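Local coordinates for protein DNA polymerase (Pyrobaculum calidifontis, PDB 5MDN) that probably catalyses template-directed DNA synthesis, adding deoxyribonucleotides to a growing strand with release of diphosphate, as a family B DNA polymerase, at residues V165-E171 and M188-S194; F222-V226 and R273-D277. All blocks are in the same frame, centred on the assembly; numbering follows the deposited sequence.

Interaction 1 of 2, residues V165-E171 and M188-S194; sequences VLAFDIE and MLAVKTS
Val-165 to Glu-171 and Met-188 to Ser-194 are neighbouring antiparallel strands in the RNase H-like sheet of the exonuclease domain, and the sequence Asp-169, Ile-170, Glu-171 matches the first exonuclease motif (Asp-Ile-Glu) of family B proofreading exonucleases. The segment axes approach to 4.6 Å, with their directions 161° apart. Paired backbone bonds at Ala-167/Lys-192, Asp-169/Ala-190 and Glu-171/Met-188 set the register. Asp-169 N donates to Ala-190 O at 3.0 Å, and that oxygen also receives a CA-H contact from Phe-168, its CA 3.3 Å from Ala-190 O.

Side chains alternate between two faces. On the face turned to helices 209-222 and 232-247, Ile-170 lays its CG2 branch obliquely across Leu-189, 3.7 Å from Leu-189 CD1. With CG1 between the backbone N and the carbonyl carbon (chi1 77°), the end of the side chain leads away from the partner strand, and Ile-170 also touches Phe-235 and Asp-236 of helix 232-247. Leu-166 CD1 reaches Thr-193 CG2 at 3.7 Å and also packs on Val-191 CB. Phe-168 touches the partner strand differently: its CB lies 4.1 Å from Val-191 CG1, while its ring turns away to meet Trp-237 and Phe-215.

The other face holds Asp-169, a magnesium-binding residue whose side chain is about 3 Å from a bound magnesium ion at its nearest atoms; Asp-336 comes close to the same carboxylate. Ala-190, paired with Asp-169 across the strands, places its methyl on the same face, where it rests on Val-333 of helix 326-356. Lys-192, farther along this face, carries its amine to Glu-198.

At the end of the ladder the hydroxyl of Ser-194 takes over as acceptor, Val-165 N donating to Ser-194 OG at 3.1 Å in a nearly straight bond of 168°.

Interaction 2 of 2, residues F222-V226 and R273-D277; sequences FDPDV and RANVD
A bend at chi3 (60°) folds the end of Arg-273 back over the loop at Asp-223 and Pro-224, and Asp-223 answers with its carboxylate set trans to the backbone N (chi1 -170°), which carries OD1 to the guanidinium. Asp-223 OD1 and Arg-273 NH2 form a salt bridge; the modelled 2.4 Å separation is too short to be taken literally at this resolution. The carboxylate carbon lies at the edge of the guanidinium, in its plane, yet the two flat groups are turned nearly perpendicular. Pro-224 meets the arginine in two ways: its carbonyl O accepts from Arg-273 NE at 2.6 Å, with a weak second bond from NH2, while its CD sits over one guanidinium face, 3.5 Å from Arg-273 NH2.

Replacing Arg-273 by a leucine would probably leave Pro-224 O without its side-chain donor and Asp-223 dependent on Arg-255 and Arg-164 for charge pairing.

Farther along, the backbone takes over. Ala-274 N donates to Asp-225 O at 2.9 Å, lying in the carbonyl plane with a nearly straight N-H...O angle of 172°. The carboxylate of Asp-225 is engaged away from this contact by Arg-255 and Arg-30. Val-226 pairs with Ala-274 in a parallel bridge, and its CG1 lies 3.7 Å from Val-276 CG2, adding an apolar contact beside the bridge.

The bridge marks the start of two adjacent parallel strands, 226-229 and 274-277, joined by a beta-alpha-beta crossover whose connection includes helix 232-247, at one border of the RNase H-like exonuclease sheet.

Interaction 1 closes before interaction 2 opens along the chain, and their centres lie 11 Å apart within the exonuclease domain. Both build one mixed sheet ordered 198-202, 186-193, 165-172, 226-229, 274-277: interaction 1 is one of its antiparallel pairings, interaction 2 the parallel pairing at the border formed by strand 274-277. Strand 226-229 lies between strands 165-172 and 274-277, and a probable hydrogen bond from Leu-166 N to Val-226 O (3.0 Å) joins the two contacts. Helix 209-222 packs on the first contact and ends in the loop of the second; its Phe-222 touches Val-165 and Thr-193. The magnesium-binding Asp-169 thus stands on a strand flanked on both sides within the sheet.

Interaction 1 of 2, residues V165-E171 and M188-S194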
loop_
_atom_site.group_PDB
_atom_site.type_symbol
_atom_site.label_atom_id
_atom_site.label_comp_id
_atom_site.label_asym_id
_atom_site.label_seq_id
_atom_site.Cartn_x
_atom_site.Cartn_y
_atom_site.Cartn_z
ATOM N N VAL A 165 -8.359 19.010 -5.636
ATOM C CA VAL A 165 -7.645 18.218 -4.644
ATOM C C VAL A 165 -7.481 19.045 -3.379
ATOM O O VAL A 165 -7.173 20.242 -3.440
ATOM C CB VAL A 165 -6.279 17.754 -5.185
ATOM C CG1 VAL A 165 -5.599 16.820 -4.202
ATOM C CG2 VAL A 165 -6.446 17.081 -6.541
ATOM N N LEU A 166 -7.690 18.403 -2.231
ATOM C CA LEU A 166 -7.541 19.040 -0.929
ATOM C C LEU A 166 -6.629 18.185 -0.062
ATOM O O LEU A 166 -6.946 17.025 0.222
ATOM C CB LEU A 166 -8.899 19.224 -0.246
ATOM C CG LEU A 166 -8.844 19.825 1.160
ATOM C CD1 LEU A 166 -8.904 21.341 1.097
ATOM C CD2 LEU A 166 -9.951 19.268 2.041
ATOM N N ALA A 167 -5.501 18.756 0.350
ATOM C CA ALA A 167 -4.631 18.154 1.347
ATOM C C ALA A 167 -4.968 18.721 2.721
ATOM O O ALA A 167 -5.319 19.896 2.856
ATOM C CB ALA A 167 -3.159 18.406 1.016
ATOM N N PHE A 168 -4.861 17.877 3.743
ATOM C CA PHE A 168 -5.140 18.323 5.100
ATOM C C PHE A 168 -4.235 17.592 6.079
ATOM O O PHE A 168 -3.875 16.428 5.873
ATOM C CB PHE A 168 -6.618 18.120 5.465
ATOM C CG PHE A 168 -6.949 16.732 5.941
ATOM C CD1 PHE A 168 -7.066 15.682 5.045
ATOM C CD2 PHE A 168 -7.164 16.484 7.287
ATOM C CE1 PHE A 168 -7.380 14.406 5.487
ATOM C CE2 PHE A 168 -7.477 15.212 7.734
ATOM C CZ PHE A 168 -7.585 14.173 6.833
ATOM N N ASP A 169 -3.866 18.300 7.143
ATOM C CA ASP A 169 -3.036 17.766 8.211
ATOM C C ASP A 169 -3.586 18.264 9.539
ATOM O O ASP A 169 -4.162 19.353 9.614
ATOM C CB ASP A 169 -1.568 18.186 8.040
ATOM C CG ASP A 169 -0.631 17.417 8.945
ATOM O OD1 ASP A 169 -0.441 16.204 8.719
ATOM O OD2 ASP A 169 -0.084 18.029 9.885
ATOM N N ILE A 170 -3.406 17.463 10.591
ATOM C CA ILE A 170 -3.859 17.831 11.924
ATOM C C ILE A 170 -2.734 17.608 12.925
ATOM O O ILE A 170 -1.796 16.843 12.690
ATOM C CB ILE A 170 -5.113 17.042 12.368
ATOM C CG1 ILE A 170 -4.732 15.621 12.790
ATOM C CG2 ILE A 170 -6.156 17.004 11.260
ATOM C CD1 ILE A 170 -5.876 14.842 13.396
ATOM N N GLU A 171 -2.839 18.306 14.055
ATOM C CA GLU A 171 -2.024 18.026 15.227
ATOM C C GLU A 171 -2.900 18.074 16.470
ATOM O O GLU A 171 -3.734 18.970 16.619
ATOM C CB GLU A 171 -0.856 19.013 15.356
ATOM C CG GLU A 171 0.231 18.825 14.304
ATOM C CD GLU A 171 0.864 17.442 14.333
ATOM O OE1 GLU A 171 0.847 16.790 15.398
ATOM O OE2 GLU A 171 1.374 17.003 13.280
ATOM N N MET A 188 -4.539 22.102 15.978
ATOM C CA MET A 188 -4.387 22.788 14.704
ATOM C C MET A 188 -4.815 21.866 13.573
ATOM O O MET A 188 -4.693 20.642 13.666
ATOM C CB MET A 188 -2.938 23.245 14.473
ATOM C CG MET A 188 -2.590 24.599 15.072
ATOM S SD MET A 188 -0.885 25.065 14.707
ATOM C CE MET A 188 -0.894 26.794 15.175
ATOM N N LEU A 189 -5.326 22.471 12.503
ATOM C CA LEU A 189 -5.707 21.725 11.307
ATOM C C LEU A 189 -5.473 22.629 10.105
ATOM O O LEU A 189 -6.167 23.637 9.946
ATOM C CB LEU A 189 -7.165 21.271 11.381
ATOM C CG LEU A 189 -7.680 20.256 10.355
ATOM C CD1 LEU A 189 -8.846 19.471 10.937
ATOM C CD2 LEU A 189 -8.097 20.929 9.057
ATOM N N ALA A 190 -4.507 22.271 9.266
ATOM C CA ALA A 190 -4.232 23.010 8.045
ATOM C C ALA A 190 -4.851 22.313 6.842
ATOM O O ALA A 190 -5.025 21.091 6.827
ATOM C CB ALA A 190 -2.730 23.173 7.820
ATOM N N VAL A 191 -5.182 23.108 5.829
ATOM C CA VAL A 191 -5.667 22.606 4.552
ATOM C C VAL A 191 -4.920 23.323 3.437
ATOM O O VAL A 191 -4.587 24.507 3.559
ATOM C CB VAL A 191 -7.194 22.791 4.394
ATOM C CG1 VAL A 191 -7.945 22.014 5.465
ATOM C CG2 VAL A 191 -7.570 24.269 4.450
ATOM N N LYS A 192 -4.632 22.595 2.360
ATOM C CA LYS A 192 -4.031 23.167 1.165
ATOM C C LYS A 192 -4.724 22.566 -0.048
ATOM O O LYS A 192 -5.124 21.399 -0.034
ATOM C CB LYS A 192 -2.517 22.916 1.113
ATOM C CG LYS A 192 -1.793 23.701 0.027
ATOM C CD LYS A 192 -0.285 23.538 0.123
ATOM C CE LYS A 192 0.411 24.103 -1.108
ATOM N NZ LYS A 192 0.352 25.589 -1.158
ATOM N N THR A 193 -4.859 23.370 -1.098
ATOM C CA THR A 193 -5.754 23.058 -2.202
ATOM C C THR A 193 -5.013 23.180 -3.525
ATOM O O THR A 193 -3.996 23.869 -3.635
ATOM C CB THR A 193 -6.982 23.985 -2.228
ATOM O OG1 THR A 193 -6.605 25.268 -2.742
ATOM C CG2 THR A 193 -7.562 24.159 -0.835
ATOM N N SER A 194 -5.544 22.491 -4.535
ATOM C CA SER A 194 -4.950 22.556 -5.864
ATOM C C SER A 194 -5.135 23.930 -6.498
ATOM O O SER A 194 -4.347 24.316 -7.369
ATOM C CB SER A 194 -5.550 21.472 -6.759
ATOM O OG SER A 194 -6.965 21.515 -6.734
#

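Interaction 2 of 2, residues F222-V226 and R273-D277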
loop_
_atom_site.group_PDB
_atom_site.type_symbol
_atom_site.label_atom_id
_atom_site.label_comp_id
_atom_site.label_asym_id
_atom_site.label_seq_id
_atom_site.Cartn_x
_atom_site.Cartn_y
_atom_site.Cartn_z
ATOM N N PHE A 222 -15.072 24.471 -0.725
ATOM C CA PHE A 222 -14.192 24.141 -1.842
ATOM C C PHE A 222 -14.759 23.020 -2.712
ATOM O O PHE A 222 -14.570 23.029 -3.934
ATOM C CB PHE A 222 -12.809 23.762 -1.308
ATOM C CG PHE A 222 -11.845 23.305 -2.365
ATOM C CD1 PHE A 222 -11.572 24.097 -3.468
ATOM C CD2 PHE A 222 -11.198 22.086 -2.246
ATOM C CE1 PHE A 222 -10.680 23.676 -4.437
ATOM C CE2 PHE A 222 -10.306 21.662 -3.210
ATOM C CZ PHE A 222 -10.046 22.458 -4.305
ATOM N N ASP A 223 -15.442 22.044 -2.099
ATOM C CA ASP A 223 -16.002 20.876 -2.776
ATOM C C ASP A 223 -14.907 20.079 -3.479
ATOM O O ASP A 223 -14.865 20.038 -4.715
ATOM C CB ASP A 223 -17.085 21.285 -3.783
ATOM C CG ASP A 223 -17.862 20.095 -4.319
ATOM O OD1 ASP A 223 -17.853 19.036 -3.657
ATOM O OD2 ASP A 223 -18.479 20.217 -5.399
ATOM N N PRO A 224 -14.003 19.443 -2.736
ATOM C CA PRO A 224 -12.923 18.693 -3.380
ATOM C C PRO A 224 -13.399 17.357 -3.924
ATOM O O PRO A 224 -14.324 16.730 -3.400
ATOM C CB PRO A 224 -11.918 18.492 -2.241
ATOM C CG PRO A 224 -12.773 18.413 -1.026
ATOM C CD PRO A 224 -13.919 19.371 -1.266
ATOM N N ASP A 225 -12.742 16.923 -4.998
ATOM C CA ASP A 225 -12.985 15.600 -5.558
ATOM C C ASP A 225 -12.110 14.539 -4.903
ATOM O O ASP A 225 -12.546 13.395 -4.729
ATOM C CB ASP A 225 -12.743 15.615 -7.070
ATOM C CG ASP A 225 -13.587 16.654 -7.783
ATOM O OD1 ASP A 225 -14.831 16.572 -7.699
ATOM O OD2 ASP A 225 -13.007 17.551 -8.433
ATOM N N VAL A 226 -10.878 14.898 -4.549
ATOM C CA VAL A 226 -9.958 14.019 -3.839
ATOM C C VAL A 226 -9.538 14.702 -2.544
ATOM O O VAL A 226 -9.234 15.901 -2.532
ATOM C CB VAL A 226 -8.724 13.672 -4.698
ATOM C CG1 VAL A 226 -7.929 12.547 -4.053
ATOM C CG2 VAL A 226 -9.148 13.292 -6.110
ATOM N N ARG A 273 -16.534 11.297 -3.155
ATOM C CA ARG A 273 -15.187 11.803 -3.371
ATOM C C ARG A 273 -14.189 10.731 -2.954
ATOM O O ARG A 273 -14.532 9.775 -2.255
ATOM C CB ARG A 273 -14.942 13.115 -2.611
ATOM C CG ARG A 273 -15.681 13.239 -1.289
ATOM C CD ARG A 273 -15.365 14.566 -0.612
ATOM N NE ARG A 273 -15.749 15.708 -1.438
ATOM C CZ ARG A 273 -16.647 16.622 -1.081
ATOM N NH1 ARG A 273 -17.257 16.533 0.092
ATOM N NH2 ARG A 273 -16.931 17.629 -1.899
ATOM N N ALA A 274 -12.947 10.903 -3.402
ATOM C CA ALA A 274 -11.885 9.925 -3.189
ATOM C C ALA A 274 -11.035 10.351 -1.994
ATOM O O ALA A 274 -10.294 11.335 -2.070
ATOM C CB ALA A 274 -11.031 9.778 -4.446
ATOM N N ASN A 275 -11.146 9.611 -0.893
ATOM C CA ASN A 275 -10.269 9.793 0.258
ATOM C C ASN A 275 -9.035 8.917 0.064
ATOM O O ASN A 275 -9.110 7.689 0.188
ATOM C CB ASN A 275 -10.994 9.448 1.555
ATOM C CG ASN A 275 -10.095 9.553 2.768
ATOM O OD1 ASN A 275 -9.345 10.519 2.918
ATOM N ND2 ASN A 275 -10.168 8.561 3.647
ATOM N N VAL A 276 -7.900 9.546 -0.238
ATOM C CA VAL A 276 -6.643 8.847 -0.472
ATOM C C VAL A 276 -5.719 9.093 0.713
ATOM O O VAL A 276 -5.537 10.239 1.142
ATOM C CB VAL A 276 -5.986 9.296 -1.788
ATOM C CG1 VAL A 276 -4.716 8.500 -2.043
ATOM C CG2 VAL A 276 -6.959 9.135 -2.946
ATOM N N ASP A 277 -5.137 8.018 1.235
ATOM C CA ASP A 277 -4.133 8.086 2.291
ATOM C C ASP A 277 -2.794 7.703 1.673
ATOM O O ASP A 277 -2.590 6.547 1.288
ATOM C CB ASP A 277 -4.498 7.167 3.455
ATOM C CG ASP A 277 -3.513 7.258 4.611
ATOM O OD1 ASP A 277 -2.563 8.067 4.536
ATOM O OD2 ASP A 277 -3.694 6.520 5.604
#